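Local coordinates for protein inositol dehydrogenase (Lactobacillus casei, PDB 4MKX) that probably oxidises scyllo-inositol using NAD as cofactor, as an oxidoreductase of the Gfo/Idh/MocA family, at residues A[67-70]-A[74-77]; A[106-111]-A[308-313]; A[220-225]-A[231-236]. All blocks are in the same frame, centred on the assembly; numbering follows the deposited sequence.

Contact 1: residues A[67-70]-A[74-77]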
ATOM      1  N   GLU A  67      22.998  42.064  12.333  0.91 25.28           N
ATOM      2  CA  GLU A  67      23.959  42.645  11.394  0.91 22.43           C
ATOM      3  C   GLU A  67      23.655  42.237   9.956  0.91 25.40           C
ATOM      4  O   GLU A  67      23.634  41.051   9.644  0.91 25.03           O
ATOM      5  CB  GLU A  67      25.373  42.193  11.752  0.91 22.83           C
ATOM      6  CG  GLU A  67      25.779  42.443  13.191  0.91 21.76           C
ATOM      7  CD  GLU A  67      27.170  41.930  13.494  0.91 26.54           C
ATOM      8  OE1 GLU A  67      28.149  42.604  13.112  0.91 25.80           O
ATOM      9  OE2 GLU A  67      27.291  40.854  14.117  0.91 26.06           O
ATOM     10  N   VAL A  68      23.411  43.205   9.080  1.00 24.19           N
ATOM     11  CA  VAL A  68      23.225  42.893   7.663  1.00 25.27           C
ATOM     12  C   VAL A  68      24.393  43.428   6.826  1.00 28.14           C
ATOM     13  O   VAL A  68      25.005  44.446   7.171  1.00 26.45           O
ATOM     14  CB  VAL A  68      21.878  43.409   7.118  1.00 27.28           C
ATOM     15  CG1 VAL A  68      20.719  42.599   7.697  1.00 27.41           C
ATOM     16  CG2 VAL A  68      21.705  44.880   7.428  1.00 31.18           C
ATOM     17  N   PHE A  69      24.705  42.720   5.744  1.00 25.28           N
ATOM     18  CA  PHE A  69      25.829  43.072   4.879  1.00 21.15           C
ATOM     19  C   PHE A  69      25.444  42.928   3.413  1.00 27.93           C
ATOM     20  O   PHE A  69      24.582  42.117   3.063  1.00 24.77           O
ATOM     21  CB  PHE A  69      27.035  42.186   5.187  1.00 21.35           C
ATOM     22  CG  PHE A  69      27.547  42.327   6.594  1.00 23.75           C
ATOM     23  CD1 PHE A  69      27.006  41.567   7.629  1.00 22.19           C
ATOM     24  CD2 PHE A  69      28.559  43.228   6.886  1.00 21.92           C
ATOM     25  CE1 PHE A  69      27.477  41.700   8.924  1.00 21.80           C
ATOM     26  CE2 PHE A  69      29.039  43.367   8.176  1.00 22.38           C
ATOM     27  CZ  PHE A  69      28.497  42.606   9.200  1.00 22.90           C
ATOM     28  N   GLU A  70      26.081  43.728   2.564  1.00 26.40           N
ATOM     29  CA  GLU A  70      25.885  43.647   1.121  1.00 29.99           C
ATOM     30  C   GLU A  70      27.002  42.822   0.494  1.00 25.35           C
ATOM     31  O   GLU A  70      26.897  42.386  -0.654  1.00 30.47           O
ATOM     32  CB  GLU A  70      25.868  45.048   0.500  1.00 31.66           C
ATOM     33  CG  GLU A  70      24.642  45.891   0.832  1.00 34.99           C
ATOM     34  CD  GLU A  70      24.687  46.502   2.222  1.00 39.43           C
ATOM     35  OE1 GLU A  70      25.797  46.827   2.709  1.00 37.36           O
ATOM     36  OE2 GLU A  70      23.603  46.662   2.830  1.00 42.75           O
ATOM     37  N   ASP A  74      32.829  41.288   3.753  1.00 18.63           N
ATOM     38  CA  ASP A  74      32.575  42.279   4.788  1.00 18.51           C
ATOM     39  C   ASP A  74      31.960  41.576   5.993  1.00 22.13           C
ATOM     40  O   ASP A  74      32.355  41.818   7.127  1.00 21.08           O
ATOM     41  CB  ASP A  74      31.641  43.367   4.266  1.00 22.88           C
ATOM     42  CG  ASP A  74      31.487  44.523   5.237  1.00 25.06           C
ATOM     43  OD1 ASP A  74      32.298  44.618   6.184  1.00 27.68           O
ATOM     44  OD2 ASP A  74      30.556  45.334   5.050  1.00 24.39           O
ATOM     45  N   MET A  75      31.024  40.662   5.742  1.00 20.35           N
ATOM     46  CA  MET A  75      30.393  39.933   6.844  1.00 17.96           C
ATOM     47  C   MET A  75      31.389  39.077   7.617  1.00 17.11           C
ATOM     48  O   MET A  75      31.429  39.105   8.847  1.00 17.71           O
ATOM     49  CB  MET A  75      29.251  39.040   6.351  1.00 19.30           C
ATOM     50  CG  MET A  75      28.628  38.215   7.482  1.00 17.01           C
ATOM     51  SD  MET A  75      27.208  37.212   6.982  1.00 17.33           S
ATOM     52  CE  MET A  75      27.982  36.033   5.887  1.00 18.28           C
ATOM     53  N   VAL A  76      32.185  38.301   6.899  1.00 17.75           N
ATOM     54  CA  VAL A  76      33.094  37.371   7.555  1.00 16.35           C
ATOM     55  C   VAL A  76      34.231  38.083   8.320  1.00 21.52           C
ATOM     56  O   VAL A  76      34.754  37.574   9.322  1.00 20.26           O
ATOM     57  CB  VAL A  76      33.613  36.350   6.537  1.00 22.46           C
ATOM     58  CG1 VAL A  76      34.438  35.310   7.214  1.00 26.98           C
ATOM     59  CG2 VAL A  76      32.423  35.672   5.863  1.00 20.23           C
ATOM     60  N   GLN A  77      34.595  39.272   7.860  0.80 18.98           N
ATOM     61  CA  GLN A  77      35.647  40.028   8.525  0.80 21.67           C
ATOM     62  C   GLN A  77      35.143  40.753   9.764  0.80 22.20           C
ATOM     63  O   GLN A  77      35.874  40.896  10.746  0.80 23.98           O
ATOM     64  CB  GLN A  77      36.263  41.049   7.572  0.80 21.32           C
ATOM     65  CG  GLN A  77      37.089  40.456   6.461  0.80 28.00           C
ATOM     66  CD  GLN A  77      37.599  41.516   5.509  0.80 30.46           C
ATOM     67  OE1 GLN A  77      38.238  42.483   5.927  0.80 35.87           O
ATOM     68  NE2 GLN A  77      37.314  41.346   4.221  0.80 29.46           N
TER
HETATM   69  O   HOH W   1      28.482  45.077   3.099  1.00 26.53           O
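Phe69 and Met75 form an apolar, ring-over-backbone contact inside one strand-helix unit of the NAD-binding Rossmann fold. Strand 67-69 is the outermost strand at one end of the parallel sheet within this chain. After a short turn the chain enters helix 72-78, the link that carries it across to strand 83-86.

The helix presents its backbone to a ring face. Met75 CA stands 3.6 Å from the Phe69 ring centroid and only 7° from the ring normal, a CH-pi contact over the middle of the face. Beside it, Met75 CB approaches Phe69 CD1 at 3.6 Å. Phe69 turns its CG away from its carbonyl carbon (chi1 -62°), which carries the ring out from the strand and lays its face against the start of the helix. An aromatic suits the place, because a flat ring can cover a helix backbone while also resting on Ala47 and Thr49 of strand 43-49. The Met75 side chain also touches Ala47 and Thr49; its sulfur stands obliquely to the ring, a Met-aromatic contact with Met75 SD 5.4 Å from the Phe69 ring centroid.

Asp74 comes to the ring's rim instead, with its carboxylate plane nearly perpendicular to the ring. Asp74 OD2 lies 3.4 Å from Phe69 CD2, where the slightly positive C-H edge probably welcomes a negative oxygen. Asp74 OD1 is hydrogen-bonded to His78, one turn further on. Water 1 bridges the two ends of the turn, accepting from Glu70 N at 2.8 Å and donating to Asp74 OD2 at 2.9 Å.

Contact 2: residues A[106-111]-A[308-313]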
ATOM      1  N   HIS A 106      33.813  28.446  10.928  1.00 14.00           N
ATOM      2  CA  HIS A 106      33.324  27.113  10.550  1.00 13.28           C
ATOM      3  C   HIS A 106      32.373  27.261   9.377  1.00 15.21           C
ATOM      4  O   HIS A 106      31.690  28.279   9.247  1.00 14.69           O
ATOM      5  CB  HIS A 106      32.604  26.468  11.731  1.00 17.34           C
ATOM      6  CG  HIS A 106      33.463  26.306  12.943  1.00 16.84           C
ATOM      7  ND1 HIS A 106      34.321  25.242  13.109  1.00 17.28           N
ATOM      8  CD2 HIS A 106      33.590  27.074  14.055  1.00 17.84           C
ATOM      9  CE1 HIS A 106      34.947  25.363  14.269  1.00 21.55           C
ATOM     10  NE2 HIS A 106      34.520  26.463  14.861  1.00 18.30           N
ATOM     11  N   VAL A 107      32.321  26.252   8.511  1.00 15.31           N
ATOM     12  CA  VAL A 107      31.587  26.402   7.266  1.00 12.42           C
ATOM     13  C   VAL A 107      30.603  25.269   6.983  1.00 14.43           C
ATOM     14  O   VAL A 107      30.983  24.097   6.973  1.00 14.24           O
ATOM     15  CB  VAL A 107      32.554  26.491   6.063  1.00 13.87           C
ATOM     16  CG1 VAL A 107      31.764  26.531   4.755  1.00 16.16           C
ATOM     17  CG2 VAL A 107      33.452  27.716   6.202  1.00 14.91           C
ATOM     18  N   PHE A 108      29.338  25.634   6.796  1.00 12.41           N
ATOM     19  CA  PHE A 108      28.364  24.752   6.164  1.00 13.47           C
ATOM     20  C   PHE A 108      28.135  25.291   4.762  1.00 11.78           C
ATOM     21  O   PHE A 108      27.816  26.475   4.587  1.00 13.61           O
ATOM     22  CB  PHE A 108      27.045  24.775   6.943  1.00 10.61           C
ATOM     23  CG  PHE A 108      25.940  23.954   6.305  1.00 11.51           C
ATOM     24  CD1 PHE A 108      25.161  24.488   5.278  1.00 10.63           C
ATOM     25  CD2 PHE A 108      25.669  22.674   6.754  1.00 14.40           C
ATOM     26  CE1 PHE A 108      24.142  23.740   4.683  1.00 13.17           C
ATOM     27  CE2 PHE A 108      24.643  21.919   6.171  1.00 13.37           C
ATOM     28  CZ  PHE A 108      23.882  22.463   5.134  1.00 12.92           C
ATOM     29  N   SER A 109      28.253  24.434   3.753  1.00  9.50           N
ATOM     30  CA  SER A 109      27.965  24.881   2.400  1.00 10.81           C
ATOM     31  C   SER A 109      26.898  24.008   1.781  1.00  9.92           C
ATOM     32  O   SER A 109      26.954  22.797   1.909  1.00 11.55           O
ATOM     33  CB  SER A 109      29.234  24.809   1.544  1.00 14.15           C
ATOM     34  OG  SER A 109      28.956  25.171   0.210  1.00 13.63           O
ATOM     35  N   GLU A 110      25.933  24.619   1.105  1.00 10.30           N
ATOM     36  CA  GLU A 110      25.035  23.827   0.274  1.00 10.48           C
ATOM     37  C   GLU A 110      25.777  23.169  -0.875  1.00 12.27           C
ATOM     38  O   GLU A 110      26.876  23.589  -1.257  1.00 14.64           O
ATOM     39  CB  GLU A 110      23.893  24.678  -0.288  1.00 12.30           C
ATOM     40  CG  GLU A 110      22.672  24.715   0.615  1.00 12.26           C
ATOM     41  CD  GLU A 110      22.077  23.330   0.832  1.00 13.05           C
ATOM     42  OE1 GLU A 110      22.268  22.440  -0.028  1.00 11.95           O
ATOM     43  OE2 GLU A 110      21.409  23.120   1.867  1.00 14.63           O
ATOM     44  N   LYS A 111      25.174  22.116  -1.416  1.00 11.40           N
ATOM     45  CA  LYS A 111      25.680  21.508  -2.637  1.00 13.50           C
ATOM     46  C   LYS A 111      25.433  22.424  -3.830  1.00 12.48           C
ATOM     47  O   LYS A 111      24.572  23.307  -3.778  1.00 13.61           O
ATOM     48  CB  LYS A 111      25.003  20.144  -2.856  1.00 16.38           C
ATOM     49  CG  LYS A 111      23.479  20.204  -3.097  1.00 16.91           C
ATOM     50  CD  LYS A 111      23.141  20.330  -4.595  1.00 21.42           C
ATOM     51  CE  LYS A 111      21.664  20.658  -4.815  1.00 24.12           C
ATOM     52  NZ  LYS A 111      21.362  20.933  -6.248  1.00 27.88           N
ATOM     53  N   LEU A 308      16.469  20.215   9.273  1.00 10.88           N
ATOM     54  CA  LEU A 308      16.648  20.504  10.692  1.00  8.83           C
ATOM     55  C   LEU A 308      17.747  19.637  11.298  1.00 10.66           C
ATOM     56  O   LEU A 308      18.590  20.136  12.038  1.00 11.43           O
ATOM     57  CB  LEU A 308      15.328  20.301  11.453  1.00  9.44           C
ATOM     58  CG  LEU A 308      14.316  21.433  11.303  1.00 16.36           C
ATOM     59  CD1 LEU A 308      12.905  20.958  11.647  1.00 21.92           C
ATOM     60  CD2 LEU A 308      14.722  22.604  12.199  1.00 15.75           C
ATOM     61  N   SER A 309      17.747  18.347  10.967  1.00 10.31           N
ATOM     62  CA  SER A 309      18.753  17.451  11.512  1.00 10.43           C
ATOM     63  C   SER A 309      20.171  17.800  11.058  1.00 11.13           C
ATOM     64  O   SER A 309      21.088  17.764  11.867  1.00 11.77           O
ATOM     65  CB  SER A 309      18.433  15.990  11.184  1.00 11.40           C
ATOM     66  OG  SER A 309      17.285  15.570  11.915  1.00 13.20           O
ATOM     67  N   GLU A 310      20.366  18.125   9.780  1.00 10.74           N
ATOM     68  CA  GLU A 310      21.715  18.475   9.331  1.00  9.95           C
ATOM     69  C   GLU A 310      22.189  19.802   9.926  1.00 11.06           C
ATOM     70  O   GLU A 310      23.372  19.963  10.181  1.00 11.75           O
ATOM     71  CB  GLU A 310      21.853  18.499   7.798  1.00 10.40           C
ATOM     72  CG  GLU A 310      21.294  19.743   7.123  1.00 12.27           C
ATOM     73  CD  GLU A 310      21.452  19.735   5.612  1.00 11.47           C
ATOM     74  OE1 GLU A 310      22.260  18.935   5.077  1.00 11.86           O
ATOM     75  OE2 GLU A 310      20.751  20.534   4.949  1.00 11.66           O
ATOM     76  N   GLU A 311      21.274  20.749  10.125  1.00 11.23           N
ATOM     77  CA  GLU A 311      21.635  22.024  10.735  1.00  9.67           C
ATOM     78  C   GLU A 311      22.059  21.785  12.179  1.00 13.09           C
ATOM     79  O   GLU A 311      23.066  22.323  12.634  1.00 13.20           O
ATOM     80  CB  GLU A 311      20.450  22.997  10.689  1.00 10.66           C
ATOM     81  CG  GLU A 311      20.082  23.462   9.283  1.00 11.66           C
ATOM     82  CD  GLU A 311      18.629  23.843   9.173  1.00 12.87           C
ATOM     83  OE1 GLU A 311      17.918  23.715  10.187  1.00 13.49           O
ATOM     84  OE2 GLU A 311      18.172  24.235   8.079  1.00 12.16           O
ATOM     85  N   GLN A 312      21.295  20.973  12.902  1.00 12.69           N
ATOM     86  CA  GLN A 312      21.627  20.704  14.299  1.00 13.33           C
ATOM     87  C   GLN A 312      22.937  19.939  14.401  1.00 13.26           C
ATOM     88  O   GLN A 312      23.741  20.185  15.309  1.00 15.08           O
ATOM     89  CB  GLN A 312      20.503  19.930  14.995  1.00 12.85           C
ATOM     90  CG  GLN A 312      20.651  19.876  16.519  1.00 16.93           C
ATOM     91  CD  GLN A 312      20.504  21.247  17.174  1.00 17.60           C
ATOM     92  OE1 GLN A 312      19.406  21.804  17.225  1.00 18.50           O
ATOM     93  NE2 GLN A 312      21.612  21.796  17.678  1.00 16.59           N
ATOM     94  N   ALA A 313      23.166  19.023  13.465  1.00 12.76           N
ATOM     95  CA  ALA A 313      24.404  18.259  13.470  1.00 13.58           C
ATOM     96  C   ALA A 313      25.619  19.167  13.266  1.00 15.61           C
ATOM     97  O   ALA A 313      26.672  18.947  13.863  1.00 16.61           O
ATOM     98  CB  ALA A 313      24.364  17.166  12.404  1.00 14.41           C
TER
HETATM   99  O   HOH W   2      20.990  20.670   2.512  1.00 13.01           O
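Phe108, on strand 106-109 of the Rossmann sheet, extends its ring to the carboxylate of Glu310 on helix 304-319. With CG anti to the backbone N (chi1 176°), the ring reaches out from the strand, and its far end, CE2 and CZ, does the touching. Glu310 OE2 lies 3.7 Å from Phe108 CZ. The carboxylate meets the ring's C-H edge and stands almost perpendicular to it, so the negative oxygens probably profit from the weakly positive rim. Phe85 stacks on the same ring and His32 meets it edge-to-face; a large aromatic thus fills a buried spot bordered by several groups.

At Ser109, OG donates to Glu110 O at 3.0 Å. Glu110 bends at chi2, and its carboxylate divides its duties. One oxygen, OE1, accepts from Lys111 N at 3.2 Å, well out of the carboxylate plane; the other, OE2, is hydrogen-bonded to His32 and approaches Glu310 OE2 to 4.1 Å. Water 2 sits between the two acids, 2.6 Å from Glu110 OE2 and 2.5 Å from Glu310 OE2, and probably eases the meeting of two like groups. More acceptors surround this water than it has protons, so not every link can be served at once. With an alanine here in place of Glu310, the Phe108 edge would probably lose its carboxylate neighbour and water 2 one of its partners.

Glu110 and Lys111 open the Glu-Lys-Pro sequence characteristic of Gfo/Idh/MocA dehydrogenases, which lies near the C-terminal end of the fifth Rossmann strand and in relatives lies beside the nicotinamide cofactor.

Contact 3: residues A[220-225]-A[231-236]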
ATOM      1  N   ASN A 220      13.267  16.016 -24.401  1.00 25.09           N
ATOM      2  CA  ASN A 220      12.373  17.120 -24.073  1.00 25.62           C
ATOM      3  C   ASN A 220      10.999  17.001 -24.747  1.00 28.54           C
ATOM      4  O   ASN A 220      10.638  17.820 -25.593  1.00 33.67           O
ATOM      5  CB  ASN A 220      13.037  18.435 -24.428  1.00 25.55           C
ATOM      6  CG  ASN A 220      14.216  18.728 -23.542  1.00 29.25           C
ATOM      7  OD1 ASN A 220      14.130  18.575 -22.322  1.00 27.44           O
ATOM      8  ND2 ASN A 220      15.333  19.125 -24.141  1.00 30.83           N
ATOM      9  N   ARG A 221      10.231  15.992 -24.347  0.69 20.20           N
ATOM     10  CA  ARG A 221       8.980  15.657 -25.028  0.69 21.46           C
ATOM     11  C   ARG A 221       7.879  16.662 -24.721  0.69 24.48           C
ATOM     12  O   ARG A 221       7.253  17.211 -25.626  0.69 25.23           O
ATOM     13  CB  ARG A 221       8.508  14.263 -24.614  0.69 25.12           C
ATOM     14  CG  ARG A 221       7.417  13.697 -25.513  0.69 21.00           C
ATOM     15  CD  ARG A 221       8.069  12.877 -26.607  0.69 27.30           C
ATOM     16  NE  ARG A 221       8.401  11.547 -26.121  0.69 28.78           N
ATOM     17  CZ  ARG A 221       9.123  10.656 -26.790  0.69 23.55           C
ATOM     18  NH1 ARG A 221       9.619  10.945 -27.988  0.69 25.73           N
ATOM     19  NH2 ARG A 221       9.368   9.478 -26.242  0.69 21.17           N
ATOM     20  N   ALA A 222       7.645  16.893 -23.432  1.00 23.49           N
ATOM     21  CA  ALA A 222       6.569  17.780 -22.997  1.00 21.82           C
ATOM     22  C   ALA A 222       6.874  19.256 -23.278  1.00 24.96           C
ATOM     23  O   ALA A 222       5.965  20.043 -23.571  1.00 25.36           O
ATOM     24  CB  ALA A 222       6.269  17.561 -21.517  1.00 21.06           C
ATOM     25  N   TYR A 223       8.148  19.626 -23.165  1.00 21.60           N
ATOM     26  CA  TYR A 223       8.590  20.997 -23.415  1.00 25.70           C
ATOM     27  C   TYR A 223       9.835  21.023 -24.319  1.00 27.85           C
ATOM     28  O   TYR A 223      10.955  21.208 -23.828  1.00 23.94           O
ATOM     29  CB  TYR A 223       8.897  21.717 -22.090  1.00 22.70           C
ATOM     30  CG  TYR A 223       7.734  21.807 -21.110  1.00 24.56           C
ATOM     31  CD1 TYR A 223       7.380  20.719 -20.312  1.00 24.29           C
ATOM     32  CD2 TYR A 223       7.006  22.988 -20.965  1.00 25.72           C
ATOM     33  CE1 TYR A 223       6.321  20.793 -19.412  1.00 25.73           C
ATOM     34  CE2 TYR A 223       5.939  23.074 -20.062  1.00 24.10           C
ATOM     35  CZ  TYR A 223       5.605  21.975 -19.290  1.00 25.97           C
ATOM     36  OH  TYR A 223       4.551  22.045 -18.394  1.00 24.43           O
ATOM     37  N   PRO A 224       9.646  20.831 -25.641  1.00 26.38           N
ATOM     38  CA  PRO A 224      10.760  20.839 -26.605  1.00 29.28           C
ATOM     39  C   PRO A 224      11.559  22.140 -26.698  1.00 30.31           C
ATOM     40  O   PRO A 224      12.623  22.133 -27.321  1.00 34.18           O
ATOM     41  CB  PRO A 224      10.065  20.550 -27.941  1.00 28.27           C
ATOM     42  CG  PRO A 224       8.903  19.692 -27.559  1.00 25.40           C
ATOM     43  CD  PRO A 224       8.415  20.301 -26.252  1.00 26.42           C
ATOM     44  N   VAL A 225      11.073  23.223 -26.097  0.77 27.61           N
ATOM     45  CA  VAL A 225      11.820  24.484 -26.071  0.77 27.98           C
ATOM     46  C   VAL A 225      13.132  24.324 -25.289  0.77 30.74           C
ATOM     47  O   VAL A 225      14.108  25.054 -25.506  0.77 29.78           O
ATOM     48  CB  VAL A 225      10.958  25.642 -25.499  0.77 28.19           C
ATOM     49  CG1 VAL A 225      10.485  25.329 -24.082  0.77 30.53           C
ATOM     50  CG2 VAL A 225      11.716  26.963 -25.536  0.77 26.38           C
ATOM     51  N   GLU A 231      18.844  22.348 -22.180  0.78 34.59           N
ATOM     52  CA  GLU A 231      18.342  21.794 -20.933  0.78 30.17           C
ATOM     53  C   GLU A 231      17.573  20.510 -21.197  0.78 25.59           C
ATOM     54  O   GLU A 231      17.304  20.173 -22.342  0.78 26.81           O
ATOM     55  CB  GLU A 231      17.466  22.802 -20.186  0.78 31.38           C
ATOM     56  CG  GLU A 231      18.207  23.588 -19.118  0.78 36.97           C
ATOM     57  CD  GLU A 231      18.730  22.718 -17.974  0.78 35.31           C
ATOM     58  OE1 GLU A 231      18.427  21.502 -17.922  0.78 32.93           O
ATOM     59  OE2 GLU A 231      19.452  23.257 -17.113  0.78 39.58           O
ATOM     60  N   LEU A 232      17.252  19.785 -20.133  1.00 24.42           N
ATOM     61  CA  LEU A 232      16.530  18.523 -20.259  1.00 20.35           C
ATOM     62  C   LEU A 232      15.374  18.515 -19.300  1.00 23.53           C
ATOM     63  O   LEU A 232      15.510  18.971 -18.162  1.00 24.23           O
ATOM     64  CB  LEU A 232      17.436  17.336 -19.922  1.00 22.81           C
ATOM     65  CG  LEU A 232      18.374  16.814 -21.000  1.00 22.77           C
ATOM     66  CD1 LEU A 232      19.301  15.757 -20.425  1.00 22.38           C
ATOM     67  CD2 LEU A 232      17.563  16.258 -22.160  1.00 20.24           C
ATOM     68  N   GLU A 233      14.241  17.979 -19.741  1.00 17.97           N
ATOM     69  CA  GLU A 233      13.103  17.812 -18.848  1.00 20.28           C
ATOM     70  C   GLU A 233      13.107  16.439 -18.174  1.00 18.16           C
ATOM     71  O   GLU A 233      12.668  16.310 -17.035  1.00 16.73           O
ATOM     72  CB  GLU A 233      11.791  18.035 -19.596  1.00 22.37           C
ATOM     73  CG  GLU A 233      11.454  16.941 -20.557  1.00 27.11           C
ATOM     74  CD  GLU A 233      10.096  17.111 -21.174  1.00 26.82           C
ATOM     75  OE1 GLU A 233       9.711  18.276 -21.427  1.00 26.76           O
ATOM     76  OE2 GLU A 233       9.431  16.081 -21.415  1.00 26.59           O
ATOM     77  N   THR A 234      13.581  15.410 -18.877  1.00 15.32           N
ATOM     78  CA  THR A 234      13.745  14.083 -18.278  1.00 13.68           C
ATOM     79  C   THR A 234      15.013  13.462 -18.816  1.00 16.30           C
ATOM     80  O   THR A 234      15.305  13.567 -20.008  1.00 15.18           O
ATOM     81  CB  THR A 234      12.578  13.126 -18.613  1.00 14.28           C
ATOM     82  OG1 THR A 234      11.332  13.810 -18.465  1.00 16.17           O
ATOM     83  CG2 THR A 234      12.595  11.919 -17.679  1.00 14.18           C
ATOM     84  N   GLY A 235      15.769  12.809 -17.943  1.00 11.82           N
ATOM     85  CA  GLY A 235      16.961  12.115 -18.373  1.00 12.51           C
ATOM     86  C   GLY A 235      17.112  10.839 -17.591  1.00 10.75           C
ATOM     87  O   GLY A 235      16.590  10.695 -16.482  1.00 12.88           O
ATOM     88  N   ALA A 236      17.820   9.894 -18.177  1.00  9.61           N
ATOM     89  CA  ALA A 236      18.080   8.644 -17.519  1.00  9.97           C
ATOM     90  C   ALA A 236      19.536   8.279 -17.725  1.00 12.98           C
ATOM     91  O   ALA A 236      20.147   8.656 -18.730  1.00 12.24           O
ATOM     92  CB  ALA A 236      17.166   7.554 -18.078  1.00 10.77           C
TER
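The carboxylate of Glu233 is gripped by successive backbone N-H groups of the 220-225 loop. Tyr223 N donates to Glu233 OE1 at 2.7 Å, and Ala222 N donates to Glu233 OE2 at 2.8 Å in a fairly straight bond (165°). Both oxygens are met on their syn sides, somewhat out of the carboxylate plane. Arg221 N is also near, 3.0 Å from Glu233 OE2. Glu233 takes the less roomy chi1 of 71°, with CG between its backbone N and carbonyl carbon, and then runs out straight to reach the loop. A glutamate suits the place: it is long enough to reach the bend and offers two acceptors to successive N-H groups. Tyr223 adds its ring edge, with CD1 3.6 Å from Glu233 OE1.

Asn220 also ties the loop to residues 231-233, using both ends of its amide. Its OD1 accepts from Glu233 N at 2.7 Å, the donor coming almost head-on to the C=O although the N-H itself is bent (134°). Its ND2 donates to Glu231 O at 2.9 Å, close to the amide plane, and also bonds Asp227 in the intervening loop. Asparagine suits this place because one flat group can serve the backbone C=O and N-H on the two sides of Leu232. Glu231 OE1 in turn holds Leu232 N at 3.0 Å.

The Arg221 guanidinium makes salt bridges with Asp243 and Asp161 of the second subunit. Asn220 and Glu233 thus brace the loop that connects antiparallel strands 211-219 and 234-241 in the mixed sheet of the C-terminal Gfo/Idh/MocA domain, beside the second subunit.

Contacts 1 and 2 both belong to the parallel Rossmann sheet, contact 1 on its outermost strand 67-69 and contact 2 on strand 106-109, with centres about 20 Å apart. Contact 3 belongs to the mixed sheet, with its centre about 40 Å from that of contact 1 and 32 Å from that of contact 2, across the centre of the chain from the latter. Contact 1 is local and closes first along the chain. Contact 2 then joins segments 197 residues apart at their closest ends, and contact 3 falls within that interval. Helix 304-319 thus brings the chain back to the nucleotide-binding fold after most of the mixed sheet has been formed, while contact 3 braces a loop facing another subunit.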